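Local coordinates for protein arginine kinase (Cydia pomonella granulosis virus, PDB 6VVG) that binds adenosine monophosphate in a protein kinase fold and probably phosphorylates serine or threonine side chains, with an activity that relies on side-to-side dimerization, at residues A[49-53]-A[54-58]; A[59-62]-A[63-67]; A[190-193]-A[194-198]. All coordinates share one frame; numbering follows the deposited sequence.

In the fold
Interactions 1 and 2 are consecutive in the chain and belong to the small lobe of the kinase. Interaction 1 spans the end of strand 45-51 and the turn that follows; interaction 2 is the next helix. Their centres lie about 14 Å apart, a salt bridge of 2.7 Å from Lys49 NZ to Glu60 OE2 joins them directly, and both touch the second subunit. Lys49 also forms a salt bridge with the phosphate of bound AMP, tying both contacts to the nucleotide pocket. Interaction 3 starts helix 192-208 of the large lobe, its centre about 18 Å from that of interaction 2 and about 24 Å from that of interaction 1. Its Asp195 side chain is about 11 Å from that of AMP-binding Asp160.

Interaction 1: A[49-53]-A[54-58]; sequences KIVKP and STFNS
Thr55 folds back on Lys52 in a type II beta turn, just past strand 45-51, on the way to helix 59-66 of the kinase small lobe. Pro53 in extended angles, its phi held by the ring, followed by left-handed Ser54 (63/28°), identifies the type. The closing backbone bond, Thr55 N to Lys52 O, is weak at 3.5 Å. The hydroxyl supplies a stronger link: Thr55 OG1 donates to Lys52 O over 2.7 Å, from well above the carbonyl plane. With chi1 at 56°, OG1 sits between its own backbone N and carbonyl carbon, which turns it back toward the strand, whereas Thr55 CG2 packs against the carbonyl of Pro53, 3.6 Å from Pro53 O.

Val51 is the buried partner. Its CB points toward the returning chain, and its side chain crosses that of Phe56 at about a right angle. Phe56 also meets the ring of Phe79 and packs on Phe61 of the second subunit, so the turn leads into the dimer contact. One valine methyl serves both neighbours: Val51 CG1 is 3.3 Å from Thr55 OG1 and 4.0 Å from Phe56 CD1, near the ring plane at its edge.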
loop_
_atom_site.group_PDB
_atom_site.type_symbol
_atom_site.label_atom_id
_atom_site.label_comp_id
_atom_site.label_asym_id
_atom_site.label_seq_id
_atom_site.Cartn_x
_atom_site.Cartn_y
_atom_site.Cartn_z
ATOM N N LYS A 49 0.879 -10.286 16.837
ATOM C CA LYS A 49 -0.482 -9.895 16.495
ATOM C C LYS A 49 -1.034 -10.916 15.513
ATOM O O LYS A 49 -0.455 -11.123 14.441
ATOM C CB LYS A 49 -0.485 -8.493 15.889
ATOM C CG LYS A 49 -1.800 -8.010 15.332
ATOM C CD LYS A 49 -1.679 -6.536 14.950
ATOM C CE LYS A 49 -3.039 -5.900 14.729
ATOM N NZ LYS A 49 -2.921 -4.515 14.186
ATOM N N ILE A 50 -2.135 -11.558 15.889
ATOM C CA ILE A 50 -2.785 -12.575 15.072
ATOM C C ILE A 50 -4.023 -11.952 14.442
ATOM O O ILE A 50 -4.910 -11.466 15.152
ATOM C CB ILE A 50 -3.161 -13.806 15.913
ATOM C CG1 ILE A 50 -1.913 -14.464 16.505
ATOM C CG2 ILE A 50 -3.934 -14.808 15.069
ATOM C CD1 ILE A 50 -2.214 -15.590 17.482
ATOM N N VAL A 51 -4.103 -11.983 13.115
ATOM C CA VAL A 51 -5.217 -11.390 12.383
ATOM C C VAL A 51 -6.068 -12.496 11.777
ATOM O O VAL A 51 -5.544 -13.487 11.254
ATOM C CB VAL A 51 -4.724 -10.418 11.292
ATOM C CG1 VAL A 51 -5.892 -9.917 10.455
ATOM C CG2 VAL A 51 -3.964 -9.249 11.912
ATOM N N LYS A 52 -7.386 -12.303 11.823
ATOM C CA LYS A 52 -8.324 -13.308 11.351
ATOM C C LYS A 52 -8.206 -13.489 9.839
ATOM O O LYS A 52 -7.773 -12.577 9.125
ATOM C CB LYS A 52 -9.757 -12.903 11.703
ATOM C CG LYS A 52 -10.232 -13.298 13.095
ATOM C CD LYS A 52 -11.648 -12.774 13.373
ATOM C CE LYS A 52 -12.676 -13.904 13.356
ATOM N NZ LYS A 52 -14.045 -13.439 13.720
ATOM N N PRO A 53 -8.597 -14.654 9.320
ATOM C CA PRO A 53 -8.622 -14.830 7.861
ATOM C C PRO A 53 -9.563 -13.846 7.185
ATOM O O PRO A 53 -10.627 -13.510 7.709
ATOM C CB PRO A 53 -9.096 -16.281 7.680
ATOM C CG PRO A 53 -9.791 -16.635 9.009
ATOM C CD PRO A 53 -8.956 -15.893 10.038
ATOM N N SER A 54 -9.150 -13.385 6.004
ATOM C CA SER A 54 -9.967 -12.535 5.140
ATOM C C SER A 54 -10.306 -11.197 5.790
ATOM O O SER A 54 -11.328 -10.584 5.468
ATOM C CB SER A 54 -11.255 -13.247 4.716
ATOM O OG SER A 54 -10.994 -14.309 3.815
ATOM N N THR A 55 -9.453 -10.717 6.692
ATOM C CA THR A 55 -9.650 -9.401 7.281
ATOM C C THR A 55 -8.425 -8.501 7.180
ATOM O O THR A 55 -8.487 -7.353 7.632
ATOM C CB THR A 55 -10.048 -9.515 8.762
ATOM O OG1 THR A 55 -9.064 -10.277 9.472
ATOM C CG2 THR A 55 -11.410 -10.170 8.910
ATOM N N PHE A 56 -7.325 -8.974 6.606
ATOM C CA PHE A 56 -6.082 -8.221 6.683
ATOM C C PHE A 56 -6.097 -7.026 5.737
ATOM O O PHE A 56 -6.489 -7.146 4.572
ATOM C CB PHE A 56 -4.891 -9.115 6.357
ATOM C CG PHE A 56 -3.567 -8.499 6.698
ATOM C CD1 PHE A 56 -3.256 -8.194 8.009
ATOM C CD2 PHE A 56 -2.638 -8.214 5.709
ATOM C CE1 PHE A 56 -2.045 -7.624 8.336
ATOM C CE2 PHE A 56 -1.420 -7.641 6.031
ATOM C CZ PHE A 56 -1.125 -7.347 7.346
ATOM N N ASN A 57 -5.659 -5.876 6.247
ATOM C CA ASN A 57 -5.383 -4.693 5.437
ATOM C C ASN A 57 -3.913 -4.750 5.034
ATOM O O ASN A 57 -3.026 -4.529 5.864
ATOM C CB ASN A 57 -5.702 -3.423 6.223
ATOM C CG ASN A 57 -5.304 -2.155 5.486
ATOM O OD1 ASN A 57 -4.788 -2.200 4.372
ATOM N ND2 ASN A 57 -5.547 -1.011 6.115
ATOM N N SER A 58 -3.653 -5.048 3.757
ATOM C CA SER A 58 -2.278 -5.273 3.318
ATOM C C SER A 58 -1.396 -4.054 3.557
ATOM O O SER A 58 -0.179 -4.192 3.721
ATOM C CB SER A 58 -2.257 -5.662 1.839
ATOM O OG SER A 58 -2.665 -4.584 1.013
#

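Interaction 2: A[59-62]-A[63-67]; sequences LEFD and VHILM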
loop_
_atom_site.group_PDB
_atom_site.type_symbol
_atom_site.label_atom_id
_atom_site.label_comp_id
_atom_site.label_asym_id
_atom_site.label_seq_id
_atom_site.Cartn_x
_atom_site.Cartn_y
_atom_site.Cartn_z
ATOM N N LEU A 59 -1.982 -2.856 3.581
ATOM C CA LEU A 59 -1.188 -1.653 3.798
ATOM C C LEU A 59 -0.542 -1.624 5.178
ATOM O O LEU A 59 0.438 -0.897 5.375
ATOM C CB LEU A 59 -2.057 -0.410 3.615
ATOM C CG LEU A 59 -1.350 0.859 3.138
ATOM C CD1 LEU A 59 -0.845 0.676 1.719
ATOM C CD2 LEU A 59 -2.275 2.066 3.237
ATOM N N GLU A 60 -1.072 -2.387 6.137
ATOM C CA GLU A 60 -0.448 -2.452 7.454
ATOM C C GLU A 60 0.996 -2.924 7.347
ATOM O O GLU A 60 1.872 -2.439 8.072
ATOM C CB GLU A 60 -1.252 -3.376 8.369
ATOM C CG GLU A 60 -0.729 -3.446 9.794
ATOM C CD GLU A 60 -1.687 -4.144 10.742
ATOM O OE1 GLU A 60 -2.720 -4.672 10.275
ATOM O OE2 GLU A 60 -1.402 -4.163 11.960
ATOM N N PHE A 61 1.264 -3.860 6.437
ATOM C CA PHE A 61 2.634 -4.312 6.214
ATOM C C PHE A 61 3.508 -3.172 5.706
ATOM O O PHE A 61 4.626 -2.966 6.188
ATOM C CB PHE A 61 2.631 -5.485 5.228
ATOM C CG PHE A 61 4.003 -5.962 4.839
ATOM C CD1 PHE A 61 4.820 -6.591 5.762
ATOM C CD2 PHE A 61 4.472 -5.781 3.549
ATOM C CE1 PHE A 61 6.083 -7.030 5.409
ATOM C CE2 PHE A 61 5.733 -6.217 3.188
ATOM C CZ PHE A 61 6.540 -6.841 4.122
ATOM N N ASP A 62 3.001 -2.404 4.737
ATOM C CA ASP A 62 3.801 -1.336 4.145
ATOM C C ASP A 62 4.224 -0.308 5.185
ATOM O O ASP A 62 5.366 0.169 5.170
ATOM C CB ASP A 62 3.021 -0.647 3.024
ATOM C CG ASP A 62 2.574 -1.609 1.946
ATOM O OD1 ASP A 62 1.820 -2.546 2.269
ATOM O OD2 ASP A 62 2.976 -1.425 0.776
ATOM N N VAL A 63 3.310 0.071 6.080
ATOM C CA VAL A 63 3.624 1.115 7.051
ATOM C C VAL A 63 4.809 0.693 7.912
ATOM O O VAL A 63 5.739 1.474 8.141
ATOM C CB VAL A 63 2.390 1.450 7.907
ATOM C CG1 VAL A 63 2.775 2.421 9.015
ATOM C CG2 VAL A 63 1.288 2.033 7.033
ATOM N N HIS A 64 4.792 -0.549 8.400
ATOM C CA HIS A 64 5.931 -1.048 9.166
ATOM C C HIS A 64 7.218 -0.917 8.362
ATOM O O HIS A 64 8.217 -0.370 8.845
ATOM C CB HIS A 64 5.716 -2.509 9.563
ATOM C CG HIS A 64 4.656 -2.717 10.598
ATOM N ND1 HIS A 64 4.889 -2.554 11.946
ATOM C CD2 HIS A 64 3.362 -3.095 10.482
ATOM C CE1 HIS A 64 3.780 -2.812 12.615
ATOM N NE2 HIS A 64 2.838 -3.141 11.750
ATOM N N ILE A 65 7.206 -1.422 7.126
ATOM C CA ILE A 65 8.416 -1.433 6.307
ATOM C C ILE A 65 8.841 -0.012 5.966
ATOM O O ILE A 65 10.000 0.373 6.164
ATOM C CB ILE A 65 8.190 -2.263 5.030
ATOM C CG1 ILE A 65 7.846 -3.712 5.374
ATOM C CG2 ILE A 65 9.419 -2.185 4.129
ATOM C CD1 ILE A 65 8.830 -4.387 6.294
ATOM N N LEU A 66 7.914 0.784 5.430
ATOM C CA LEU A 66 8.262 2.133 5.001
ATOM C C LEU A 66 8.859 2.940 6.146
ATOM O O LEU A 66 9.776 3.741 5.937
ATOM C CB LEU A 66 7.029 2.836 4.441
ATOM C CG LEU A 66 6.539 2.370 3.070
ATOM C CD1 LEU A 66 5.213 3.043 2.722
ATOM C CD2 LEU A 66 7.584 2.651 2.006
ATOM N N MET A 67 8.358 2.739 7.366
ATOM C CA MET A 67 8.792 3.508 8.525
ATOM C C MET A 67 9.795 2.747 9.385
ATOM O O MET A 67 9.972 3.078 10.564
ATOM C CB MET A 67 7.578 3.911 9.362
ATOM C CG MET A 67 6.437 4.520 8.557
ATOM S SD MET A 67 6.987 5.812 7.424
ATOM C CE MET A 67 7.685 6.994 8.575
HETATM O O HOH W 1 0.344 -2.477 12.805
#
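Leu59 and Val63 begin a run of i to i+4 backbone bonds that makes the two segments one continuous helix. Val63 N reaches Leu59 O at 3.1 Å, and Ile65 N reaches Phe61 O at the same length. Between these two, the bond from His64 N to Glu60 O is weak at 3.5 Å. Leu66 N closes on Asp62 O, and Met67, the first residue with non-helical angles, still donates its N to Val63 O.

Phe61 and Ile65 form a CH-pi contact: Ile65 CG1 lies over one face of the phenyl ring, 3.8 Å from the Phe61 centroid and 20° off the normal, shifted toward the rim. The chi1 of Phe61 (175°) puts CG anti to the backbone N and brings the ring alongside the next helical turn. The same ring meets Phe79 and Phe81 of the second subunit edge-to-face.

This is the regulatory alpha C helix of the protein kinase fold, on which dimerization is centred. Its Glu60 forms a salt bridge with Lys49, the pairing associated with active-like kinase conformations. Glu60 and His64 run side by side, their carboxylate and imidazole planes 18° apart. A water links them, donating to Glu60 OE2 at 2.6 Å and standing 2.8 Å from His64 NE2. The histidine is held at its other nitrogen by Ile74 O, while its CD2 edge comes within 2.9 Å of Glu60 O. Asp62 faces Asp62 of the second subunit, and this proximity of like charges may raise the proton affinity of the pair.

Interaction 3: A[190-193]-A[194-198]; sequences YQTS and FDWWA
Phe194 packs back against Tyr190 and Gln191 where the chain enters helix 192-208, the alpha F helix at the centre of the kinase large lobe. Its backbone N bonds to Gln191 O at 3.0 Å, which sets the first turn. Phe194 CB lies 3.2 Å from Gln191 O, and CG stays near the same oxygen. The ring then divides its neighbours. On one side, CD1 and CE1 meet the aliphatic part of Gln191, whose chi1 (42°) sets CG between its own backbone N and carbonyl carbon, with Phe194 CE1 only 3.4 Å from Gln191 CG; on the other, CD2 and CE2 meet Tyr190, with Phe194 CE2 3.5 Å from Tyr190 CD1. The Tyr190 and Phe194 rings touch rim to rim, with centroids 5.8 Å apart and planes at 72°, so neither covers the other's face. One face of the phenylalanine ring instead lies under Gln191 N, which is over its centre, and the amide plane of Gln191 is nearly parallel to the ring, 10° apart.

One turn later, the indole of Trp196 lies beside Thr192: Thr192 O is over its face, 3.3 Å from Trp196 CD1. Asp195, between the two aromatics in sequence, receives hydrogen bonds from His133 and from the backbone N of His139 and Asn140, consistent with the alpha F aspartate of other kinases, which holds the catalytic loop. Gln191 is fixed at both ends of its amide. NE2 bonds to Glu188 OE1 and Ala189 O, and OE1 accepts Ser193 OG at 2.7 Å, the hydroxyl approaching from above the amide plane.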
loop_
_atom_site.group_PDB
_atom_site.type_symbol
_atom_site.label_atom_id
_atom_site.label_comp_id
_atom_site.label_asym_id
_atom_site.label_seq_id
_atom_site.Cartn_x
_atom_site.Cartn_y
_atom_site.Cartn_z
ATOM N N TYR A 190 -9.640 9.605 1.164
ATOM C CA TYR A 190 -8.627 9.573 2.212
ATOM C C TYR A 190 -7.558 10.620 1.931
ATOM O O TYR A 190 -7.037 10.712 0.815
ATOM C CB TYR A 190 -8.006 8.178 2.304
ATOM C CG TYR A 190 -8.917 7.173 2.970
ATOM C CD1 TYR A 190 -9.399 7.387 4.259
ATOM C CD2 TYR A 190 -9.301 6.014 2.314
ATOM C CE1 TYR A 190 -10.239 6.477 4.871
ATOM C CE2 TYR A 190 -10.139 5.094 2.919
ATOM C CZ TYR A 190 -10.610 5.335 4.195
ATOM O OH TYR A 190 -11.444 4.423 4.803
ATOM N N GLN A 191 -7.238 11.420 2.945
ATOM C CA GLN A 191 -6.320 12.535 2.776
ATOM C C GLN A 191 -5.625 12.805 4.101
ATOM O O GLN A 191 -6.078 12.363 5.161
ATOM C CB GLN A 191 -7.051 13.789 2.285
ATOM C CG GLN A 191 -8.384 14.034 2.973
ATOM C CD GLN A 191 -9.146 15.208 2.382
ATOM O OE1 GLN A 191 -8.870 16.365 2.699
ATOM N NE2 GLN A 191 -10.114 14.912 1.522
ATOM N N THR A 192 -4.508 13.532 4.028
ATOM C CA THR A 192 -3.734 13.804 5.235
ATOM C C THR A 192 -4.562 14.549 6.273
ATOM O O THR A 192 -4.346 14.375 7.478
ATOM C CB THR A 192 -2.474 14.604 4.896
ATOM O OG1 THR A 192 -2.831 15.813 4.214
ATOM C CG2 THR A 192 -1.535 13.786 4.020
ATOM N N SER A 193 -5.510 15.379 5.833
ATOM C CA SER A 193 -6.309 16.152 6.778
ATOM C C SER A 193 -7.090 15.248 7.724
ATOM O O SER A 193 -7.396 15.652 8.852
ATOM C CB SER A 193 -7.258 17.088 6.026
ATOM O OG SER A 193 -8.306 16.376 5.390
ATOM N N PHE A 194 -7.428 14.033 7.284
ATOM C CA PHE A 194 -8.045 13.064 8.185
ATOM C C PHE A 194 -7.182 12.871 9.426
ATOM O O PHE A 194 -7.666 12.937 10.562
ATOM C CB PHE A 194 -8.230 11.714 7.486
ATOM C CG PHE A 194 -9.357 11.670 6.496
ATOM C CD1 PHE A 194 -9.825 12.818 5.889
ATOM C CD2 PHE A 194 -9.939 10.456 6.164
ATOM C CE1 PHE A 194 -10.857 12.760 4.976
ATOM C CE2 PHE A 194 -10.970 10.390 5.251
ATOM C CZ PHE A 194 -11.430 11.544 4.656
ATOM N N ASP A 195 -5.890 12.607 9.210
ATOM C CA ASP A 195 -4.968 12.396 10.319
ATOM C C ASP A 195 -4.803 13.665 11.143
ATOM O O ASP A 195 -4.765 13.611 12.378
ATOM C CB ASP A 195 -3.610 11.929 9.788
ATOM C CG ASP A 195 -3.591 10.453 9.431
ATOM O OD1 ASP A 195 -4.546 9.736 9.788
ATOM O OD2 ASP A 195 -2.613 10.008 8.795
ATOM N N TRP A 196 -4.696 14.818 10.480
ATOM C CA TRP A 196 -4.450 16.058 11.208
ATOM C C TRP A 196 -5.610 16.393 12.135
ATOM O O TRP A 196 -5.396 16.881 13.250
ATOM C CB TRP A 196 -4.183 17.198 10.225
ATOM C CG TRP A 196 -2.924 16.983 9.430
ATOM C CD1 TRP A 196 -2.741 17.227 8.100
ATOM C CD2 TRP A 196 -1.678 16.467 9.918
ATOM N NE1 TRP A 196 -1.456 16.902 7.734
ATOM C CE2 TRP A 196 -0.784 16.431 8.832
ATOM C CE3 TRP A 196 -1.229 16.037 11.172
ATOM C CZ2 TRP A 196 0.528 15.982 8.960
ATOM C CZ3 TRP A 196 0.072 15.589 11.295
ATOM C CH2 TRP A 196 0.937 15.568 10.197
ATOM N N TRP A 197 -6.844 16.138 11.696
ATOM C CA TRP A 197 -7.993 16.355 12.573
ATOM C C TRP A 197 -7.900 15.475 13.813
ATOM O O TRP A 197 -8.104 15.942 14.939
ATOM C CB TRP A 197 -9.294 16.078 11.817
ATOM C CG TRP A 197 -10.526 16.245 12.650
ATOM C CD1 TRP A 197 -11.106 15.306 13.454
ATOM C CD2 TRP A 197 -11.340 17.419 12.753
ATOM N NE1 TRP A 197 -12.227 15.825 14.056
ATOM C CE2 TRP A 197 -12.393 17.121 13.642
ATOM C CE3 TRP A 197 -11.278 18.693 12.184
ATOM C CZ2 TRP A 197 -13.376 18.050 13.970
ATOM C CZ3 TRP A 197 -12.256 19.614 12.511
ATOM C CH2 TRP A 197 -13.292 19.287 13.395
ATOM N N ALA A 198 -7.588 14.192 13.622
ATOM C CA ALA A 198 -7.421 13.296 14.762
ATOM C C ALA A 198 -6.296 13.772 15.671
ATOM O O ALA A 198 -6.403 13.687 16.900
ATOM C CB ALA A 198 -7.154 11.871 14.275
#